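PDB 5EVI: beta-Lactamase/D-Alanine Carboxypeptidase from Pseudomonas syringae pv. tomato, which probably hydrolyses beta-lactam antibiotics to substituted beta-amino acids, as a class C beta-lactamase linked to antibiotic resistance. Local coordinates for residues D[56-59]-D[60-64]; D[89-92]-D[93-97]; D[176-180]-D[181-185]. All coordinates share one frame; numbering follows the deposited sequence.

Interaction 1: D[56-59]-D[60-64]; sequences QPVS and SDTLF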
loop_
_atom_site.group_PDB
_atom_site.type_symbol
_atom_site.label_atom_id
_atom_site.label_comp_id
_atom_site.label_asym_id
_atom_site.label_seq_id
_atom_site.Cartn_x
_atom_site.Cartn_y
_atom_site.Cartn_z
ATOM N N GLN D 56 -2.456 -5.508 -26.573
ATOM C CA GLN D 56 -1.653 -4.287 -26.448
ATOM C C GLN D 56 -0.509 -4.569 -25.456
ATOM O O GLN D 56 -0.753 -5.122 -24.389
ATOM C CB GLN D 56 -2.503 -3.107 -25.967
ATOM C CG GLN D 56 -1.775 -1.774 -26.070
ATOM C CD GLN D 56 -2.368 -0.665 -25.228
ATOM O OE1 GLN D 56 -2.454 -0.773 -23.997
ATOM N NE2 GLN D 56 -2.735 0.443 -25.878
ATOM N N PRO D 57 0.740 -4.218 -25.820
ATOM C CA PRO D 57 1.879 -4.538 -24.940
ATOM C C PRO D 57 1.886 -3.766 -23.620
ATOM O O PRO D 57 1.448 -2.612 -23.553
ATOM C CB PRO D 57 3.086 -4.128 -25.778
ATOM C CG PRO D 57 2.564 -2.995 -26.600
ATOM C CD PRO D 57 1.183 -3.451 -27.000
ATOM N N VAL D 58 2.430 -4.396 -22.586
ATOM C CA VAL D 58 2.586 -3.735 -21.310
ATOM C C VAL D 58 3.658 -2.643 -21.501
ATOM O O VAL D 58 4.727 -2.894 -22.084
ATOM C CB VAL D 58 2.971 -4.724 -20.183
ATOM C CG1 VAL D 58 3.301 -3.991 -18.897
ATOM C CG2 VAL D 58 1.842 -5.720 -19.935
ATOM N N SER D 59 3.338 -1.440 -21.038
ATOM C CA SER D 59 4.302 -0.331 -20.952
ATOM C C SER D 59 4.461 0.151 -19.514
ATOM O O SER D 59 3.676 -0.190 -18.611
ATOM C CB SER D 59 3.819 0.850 -21.806
ATOM O OG SER D 59 2.742 1.522 -21.164
ATOM N N SER D 60 5.438 1.021 -19.315
ATOM C CA SER D 60 5.571 1.741 -18.045
ATOM C C SER D 60 4.413 2.729 -17.760
ATOM O O SER D 60 4.407 3.362 -16.710
ATOM C CB SER D 60 6.907 2.476 -18.019
ATOM O OG SER D 60 7.959 1.531 -18.110
ATOM N N ASP D 61 3.477 2.892 -18.705
ATOM C CA ASP D 61 2.274 3.727 -18.518
ATOM C C ASP D 61 0.968 2.946 -18.416
ATOM O O ASP D 61 -0.079 3.524 -18.148
ATOM C CB ASP D 61 2.187 4.720 -19.671
ATOM C CG ASP D 61 3.472 5.508 -19.836
ATOM O OD1 ASP D 61 3.977 6.024 -18.805
ATOM O OD2 ASP D 61 3.992 5.580 -20.975
ATOM N N THR D 62 1.026 1.643 -18.658
ATOM C CA THR D 62 -0.088 0.738 -18.376
ATOM C C THR D 62 -0.548 0.888 -16.926
ATOM O O THR D 62 0.280 0.831 -16.022
ATOM C CB THR D 62 0.372 -0.699 -18.568
ATOM O OG1 THR D 62 0.907 -0.850 -19.887
ATOM C CG2 THR D 62 -0.775 -1.695 -18.344
ATOM N N LEU D 63 -1.858 1.023 -16.720
ATOM C CA LEU D 63 -2.436 1.143 -15.367
ATOM C C LEU D 63 -2.773 -0.236 -14.808
ATOM O O LEU D 63 -3.490 -1.012 -15.457
ATOM C CB LEU D 63 -3.709 2.012 -15.370
ATOM C CG LEU D 63 -3.846 3.172 -16.366
ATOM C CD1 LEU D 63 -5.161 3.896 -16.140
ATOM C CD2 LEU D 63 -2.683 4.144 -16.285
ATOM N N PHE D 64 -2.254 -0.523 -13.608
ATOM C CA PHE D 64 -2.585 -1.719 -12.832
ATOM C C PHE D 64 -3.307 -1.325 -11.543
ATOM O O PHE D 64 -2.974 -0.306 -10.916
ATOM C CB PHE D 64 -1.308 -2.467 -12.450
ATOM C CG PHE D 64 -0.522 -2.989 -13.627
ATOM C CD1 PHE D 64 -0.582 -4.334 -13.984
ATOM C CD2 PHE D 64 0.301 -2.142 -14.362
ATOM C CE1 PHE D 64 0.142 -4.830 -15.047
ATOM C CE2 PHE D 64 1.032 -2.626 -15.438
ATOM C CZ PHE D 64 0.956 -3.973 -15.788
HETATM O O HOH W 1 3.000 0.223 -15.535
#
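Ser59 and Thr62 close a type I beta turn with side chain as well as backbone. The amide of Ser59 gives a nearly straight hydrogen bond to Thr62 OG1 (N to OG1 2.8 Å, 168° at the hydrogen), while in return Thr62 N donates to Ser59 O at 3.2 Å. That second bond is bent. Thr62 OG1 lies beside its own backbone N (chi1 -55°), which carries the hydroxyl back across the turn to the Ser59 amide. The Ser59 hydroxyl sits between its own N and carbonyl carbon (chi1 75°) and accepts from Asp61 N at 2.9 Å, the side-chain-to-backbone bond of an ST turn, set inside the beta turn. A water bridges the two ends of the turn, donating to Ser59 O and to Thr62 O, the latter at 2.8 Å from the water oxygen. Ser60 OG and Asp61 turn to other parts of the chain, the first to Asn46 and the second into a salt bridge with Arg233 of helix 232-243. Beyond the polar groups, Val58 CG1 meets the edge of the Phe64 ring in its plane, 3.9 Å from CZ, and both side chains rest on Ser33 of strand 31-38. The hydroxyls of Ser59 and Thr62 thus take up the amide hydrogens of Asp61 and Ser59, alongside the backbone bond that closes the turn.

Interaction 2: D[89-92]-D[93-97]; sequences LTQS and IDTYM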
loop_
_atom_site.group_PDB
_atom_site.type_symbol
_atom_site.label_atom_id
_atom_site.label_comp_id
_atom_site.label_asym_id
_atom_site.label_seq_id
_atom_site.Cartn_x
_atom_site.Cartn_y
_atom_site.Cartn_z
ATOM N N LEU D 89 -2.921 12.255 15.118
ATOM C CA LEU D 89 -3.195 10.811 15.131
ATOM C C LEU D 89 -3.257 10.187 16.537
ATOM O O LEU D 89 -3.911 9.159 16.722
ATOM C CB LEU D 89 -2.171 10.052 14.265
ATOM C CG LEU D 89 -2.185 10.322 12.752
ATOM C CD1 LEU D 89 -0.970 9.705 12.074
ATOM C CD2 LEU D 89 -3.458 9.801 12.102
ATOM N N THR D 90 -2.593 10.808 17.517
ATOM C CA THR D 90 -2.643 10.341 18.911
ATOM C C THR D 90 -3.972 10.644 19.628
ATOM O O THR D 90 -4.266 10.015 20.641
ATOM C CB THR D 90 -1.476 10.908 19.749
ATOM O OG1 THR D 90 -1.512 12.339 19.738
ATOM C CG2 THR D 90 -0.151 10.433 19.194
ATOM N N GLN D 91 -4.758 11.597 19.121
ATOM C CA GLN D 91 -6.095 11.870 19.665
ATOM C C GLN D 91 -7.062 10.753 19.287
ATOM O O GLN D 91 -6.872 10.066 18.281
ATOM C CB GLN D 91 -6.649 13.207 19.164
ATOM C CG GLN D 91 -5.863 14.435 19.597
ATOM C CD GLN D 91 -6.026 14.728 21.072
ATOM O OE1 GLN D 91 -5.116 14.490 21.863
ATOM N NE2 GLN D 91 -7.198 15.230 21.455
ATOM N N SER D 92 -8.106 10.580 20.089
ATOM C CA SER D 92 -9.058 9.488 19.877
ATOM C C SER D 92 -9.912 9.716 18.624
ATOM O O SER D 92 -10.093 10.849 18.192
ATOM C CB SER D 92 -9.928 9.272 21.126
ATOM O OG SER D 92 -10.768 10.378 21.374
ATOM N N ILE D 93 -10.413 8.626 18.043
ATOM C CA ILE D 93 -11.226 8.660 16.810
ATOM C C ILE D 93 -12.428 9.613 16.919
ATOM O O ILE D 93 -12.753 10.316 15.954
ATOM C CB ILE D 93 -11.676 7.232 16.399
ATOM C CG1 ILE D 93 -10.472 6.457 15.838
ATOM C CG2 ILE D 93 -12.810 7.251 15.365
ATOM C CD1 ILE D 93 -10.589 4.949 15.916
ATOM N N ASP D 94 -13.056 9.639 18.097
ATOM C CA ASP D 94 -14.172 10.555 18.379
ATOM C C ASP D 94 -13.835 12.046 18.303
ATOM O O ASP D 94 -14.732 12.865 18.094
ATOM C CB ASP D 94 -14.860 10.213 19.717
ATOM C CG ASP D 94 -13.968 10.424 20.939
ATOM O OD1 ASP D 94 -13.237 11.431 21.018
ATOM O OD2 ASP D 94 -14.030 9.568 21.851
ATOM N N THR D 95 -12.559 12.400 18.470
ATOM C CA THR D 95 -12.086 13.774 18.234
ATOM C C THR D 95 -12.295 14.258 16.789
ATOM O O THR D 95 -12.412 15.466 16.559
ATOM C CB THR D 95 -10.586 13.930 18.587
ATOM O OG1 THR D 95 -10.347 13.423 19.901
ATOM C CG2 THR D 95 -10.128 15.399 18.515
ATOM N N TYR D 96 -12.307 13.326 15.830
ATOM C CA TYR D 96 -12.503 13.654 14.409
ATOM C C TYR D 96 -13.700 12.984 13.731
ATOM O O TYR D 96 -14.005 13.323 12.587
ATOM C CB TYR D 96 -11.240 13.316 13.615
ATOM C CG TYR D 96 -9.981 13.756 14.292
ATOM C CD1 TYR D 96 -9.565 15.083 14.236
ATOM C CD2 TYR D 96 -9.210 12.848 15.011
ATOM C CE1 TYR D 96 -8.405 15.491 14.873
ATOM C CE2 TYR D 96 -8.051 13.244 15.649
ATOM C CZ TYR D 96 -7.655 14.563 15.577
ATOM O OH TYR D 96 -6.509 14.946 16.208
HETATM N N MSE D 97 -14.346 12.025 14.401
HETATM C CA MSE D 97 -15.561 11.386 13.894
HETATM C C MSE D 97 -16.610 11.658 14.932
HETATM O O MSE D 97 -16.690 10.936 15.931
HETATM C CB MSE D 97 -15.404 9.871 13.687
HETATM C CG MSE D 97 -14.957 9.499 12.278
HETATM SE SE MSE D 97 -16.273 10.011 10.892
HETATM C CE MSE D 97 -17.697 8.738 11.365
#
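At the start of a short helical turn, Ser92 OG donates to Asp94 OD1 over 2.7 Å, reaching the carboxylate oxygen from above its plane. Both side chains hold their first branch between backbone N and carbonyl carbon, with chi1 of 66° in each, and this shared choice brings the hydroxyl and the carboxylate together. The carbonyl of Ser92 takes the amide of Thr95 (N to O 2.9 Å). Thr95 OG1 swings to the side of its own backbone N (chi1 -51°) and so faces back toward Ser92, at 3.1 Å from Ser92 O and 3.4 Å from Ser92 OG; either would be a weak bond, and its one proton is not assigned between them. Gln91 lays CB and CG against the phenol oxygen of Tyr96, CB at 3.4 Å from OH. The glutamine amide and the tyrosine ring are nearly perpendicular, 83° apart, and NE2 of that amide comes to 3.9 Å from Thr95 OG1. The phenol OH itself is hydrogen-bonded to the carbonyl of Ser88, which ties the ring back to the chain just ahead of the turn. Within the helical turn, Ile93 O accepts both Tyr96 N and Met97 N. The contact is at the surface, in the loop between helices 70-83 and 112-115, with Ile93 and Met97 buried: Ile93, Tyr96 and selenomethionine Met97 pack on Ile165 of helix 156-169, and Leu89 reaches Thr79 and Gln82 of helix 70-83.

Interaction 3: D[176-180]-D[181-185]; sequences EAMQQ and RLFPA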
loop_
_atom_site.group_PDB
_atom_site.type_symbol
_atom_site.label_atom_id
_atom_site.label_comp_id
_atom_site.label_asym_id
_atom_site.label_seq_id
_atom_site.Cartn_x
_atom_site.Cartn_y
_atom_site.Cartn_z
ATOM N N GLU D 176 -11.729 13.492 -3.968
ATOM C CA GLU D 176 -11.113 14.815 -4.213
ATOM C C GLU D 176 -9.827 15.019 -3.397
ATOM O O GLU D 176 -8.873 15.608 -3.892
ATOM C CB GLU D 176 -12.106 15.964 -3.935
ATOM C CG GLU D 176 -11.484 17.362 -4.009
ATOM C CD GLU D 176 -12.501 18.491 -4.058
ATOM O OE1 GLU D 176 -13.217 18.606 -5.081
ATOM O OE2 GLU D 176 -12.559 19.282 -3.092
ATOM N N ALA D 177 -9.811 14.534 -2.160
ATOM C CA ALA D 177 -8.599 14.573 -1.326
ATOM C C ALA D 177 -7.430 13.824 -1.988
ATOM O O ALA D 177 -6.298 14.287 -1.936
ATOM C CB ALA D 177 -8.872 14.016 0.066
HETATM N N MSE D 178 -7.720 12.699 -2.647
HETATM C CA MSE D 178 -6.673 11.913 -3.316
HETATM C C MSE D 178 -6.376 12.465 -4.672
HETATM O O MSE D 178 -5.248 12.873 -4.940
HETATM C CB MSE D 178 -7.071 10.442 -3.432
HETATM C CG MSE D 178 -7.308 9.834 -2.066
HETATM SE SE MSE D 178 -5.623 9.258 -1.209
HETATM C CE MSE D 178 -5.669 7.337 -1.640
ATOM N N GLN D 179 -7.399 12.509 -5.530
ATOM C CA GLN D 179 -7.229 12.802 -6.958
ATOM C C GLN D 179 -6.832 14.245 -7.258
ATOM O O GLN D 179 -6.084 14.480 -8.197
ATOM C CB GLN D 179 -8.521 12.490 -7.729
ATOM C CG GLN D 179 -8.882 11.014 -7.816
ATOM C CD GLN D 179 -8.550 10.393 -9.166
ATOM O OE1 GLN D 179 -9.146 9.391 -9.554
ATOM N NE2 GLN D 179 -7.586 10.975 -9.877
ATOM N N GLN D 180 -7.356 15.198 -6.485
ATOM C CA GLN D 180 -7.131 16.625 -6.722
ATOM C C GLN D 180 -6.087 17.268 -5.811
ATOM O O GLN D 180 -5.618 18.367 -6.119
ATOM C CB GLN D 180 -8.449 17.399 -6.567
ATOM C CG GLN D 180 -9.559 16.944 -7.497
ATOM C CD GLN D 180 -9.111 16.930 -8.940
ATOM O OE1 GLN D 180 -9.198 15.906 -9.614
ATOM N NE2 GLN D 180 -8.581 18.065 -9.411
ATOM N N ARG D 181 -5.745 16.610 -4.700
ATOM C CA ARG D 181 -4.822 17.181 -3.718
ATOM C C ARG D 181 -3.538 16.365 -3.542
ATOM O O ARG D 181 -2.473 16.884 -3.812
ATOM C CB ARG D 181 -5.533 17.382 -2.376
ATOM C CG ARG D 181 -6.418 18.612 -2.314
ATOM C CD ARG D 181 -5.600 19.895 -2.192
ATOM N NE ARG D 181 -6.398 20.976 -1.620
ATOM C CZ ARG D 181 -7.349 21.666 -2.260
ATOM N NH1 ARG D 181 -7.997 22.624 -1.600
ATOM N NH2 ARG D 181 -7.671 21.412 -3.537
ATOM N N LEU D 182 -3.627 15.104 -3.107
ATOM C CA LEU D 182 -2.409 14.319 -2.808
ATOM C C LEU D 182 -1.628 13.902 -4.054
ATOM O O LEU D 182 -0.400 14.081 -4.098
ATOM C CB LEU D 182 -2.716 13.079 -1.957
ATOM C CG LEU D 182 -1.497 12.197 -1.592
ATOM C CD1 LEU D 182 -0.599 12.855 -0.554
ATOM C CD2 LEU D 182 -1.941 10.815 -1.149
ATOM N N PHE D 183 -2.329 13.326 -5.038
ATOM C CA PHE D 183 -1.690 12.838 -6.272
ATOM C C PHE D 183 -1.032 13.988 -7.073
ATOM O O PHE D 183 0.136 13.858 -7.465
ATOM C CB PHE D 183 -2.649 12.015 -7.171
ATOM C CG PHE D 183 -3.242 10.764 -6.533
ATOM C CD1 PHE D 183 -2.650 10.110 -5.444
ATOM C CD2 PHE D 183 -4.394 10.200 -7.093
ATOM C CE1 PHE D 183 -3.224 8.954 -4.903
ATOM C CE2 PHE D 183 -4.961 9.033 -6.574
ATOM C CZ PHE D 183 -4.381 8.416 -5.468
ATOM N N PRO D 184 -1.750 15.119 -7.293
ATOM C CA PRO D 184 -1.066 16.298 -7.851
ATOM C C PRO D 184 0.107 16.819 -7.012
ATOM O O PRO D 184 1.170 17.112 -7.573
ATOM C CB PRO D 184 -2.184 17.343 -7.935
ATOM C CG PRO D 184 -3.407 16.536 -8.166
ATOM C CD PRO D 184 -3.214 15.313 -7.304
ATOM N N ALA D 185 -0.079 16.934 -5.702
ATOM C CA ALA D 185 0.987 17.416 -4.798
ATOM C C ALA D 185 2.254 16.553 -4.834
ATOM O O ALA D 185 3.354 17.070 -4.642
ATOM C CB ALA D 185 0.474 17.524 -3.365
#
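Leu182 N donates to Ala177 O at 3.0 Å, and Phe183 N to Met178 O at 3.0 Å, the latter almost straight (172° at the hydrogen) and nearly along the C=O axis. Both bonds span five residues, the mark of a wider pi-type turn within helix 174-186. Gln180 N still bonds Glu176 O in the ordinary i to i+4 way. Pro184 has no amide hydrogen to give, and its CD instead packs 3.1 Å from Gln179 O where the helix kinks; Ala185 N then resumes the regular pattern by donating to Arg181 O. The Gln179 side chain uses OE1 to accept from Asn194 N. Selenomethionine Met178 lays CB over the face of the Phe183 ring, 4.2 Å from its centroid, a CH-pi contact, while SE stands obliquely to the same ring as a Met-aromatic contact and touches Leu182 CD2 at 4.0 Å. Helix 70-83 receives one side of this segment: Ala177 packs on Leu77, Met178 on Phe73, and Arg181 and Ala185 on Trp80. Gln179 and Phe183 meet the following loop at Tyr192 and Thr191.

In the fold
All three contacts are local, but their settings differ. Interaction 2 lies at the surface, whereas interactions 1 and 3 are partly buried. Interactions 1 and 2 fall on opposite sides of the chain's centre, their own centres about 40 Å apart; interaction 3 is about 22 Å from the first and 23 Å from the second, centre to centre. Interaction 3 packs on helix 70-83; interaction 2 leans on helix 156-169, with Leu89 reaching helix 70-83, while interaction 1 rests on strands 31-38 and 43-48 and helix 232-243. Hydroxyl groups shape both loop contacts, accepting amides in the first and reaching a carboxylate in the second; inside helix 174-186, backbone bonds and apolar packing dominate.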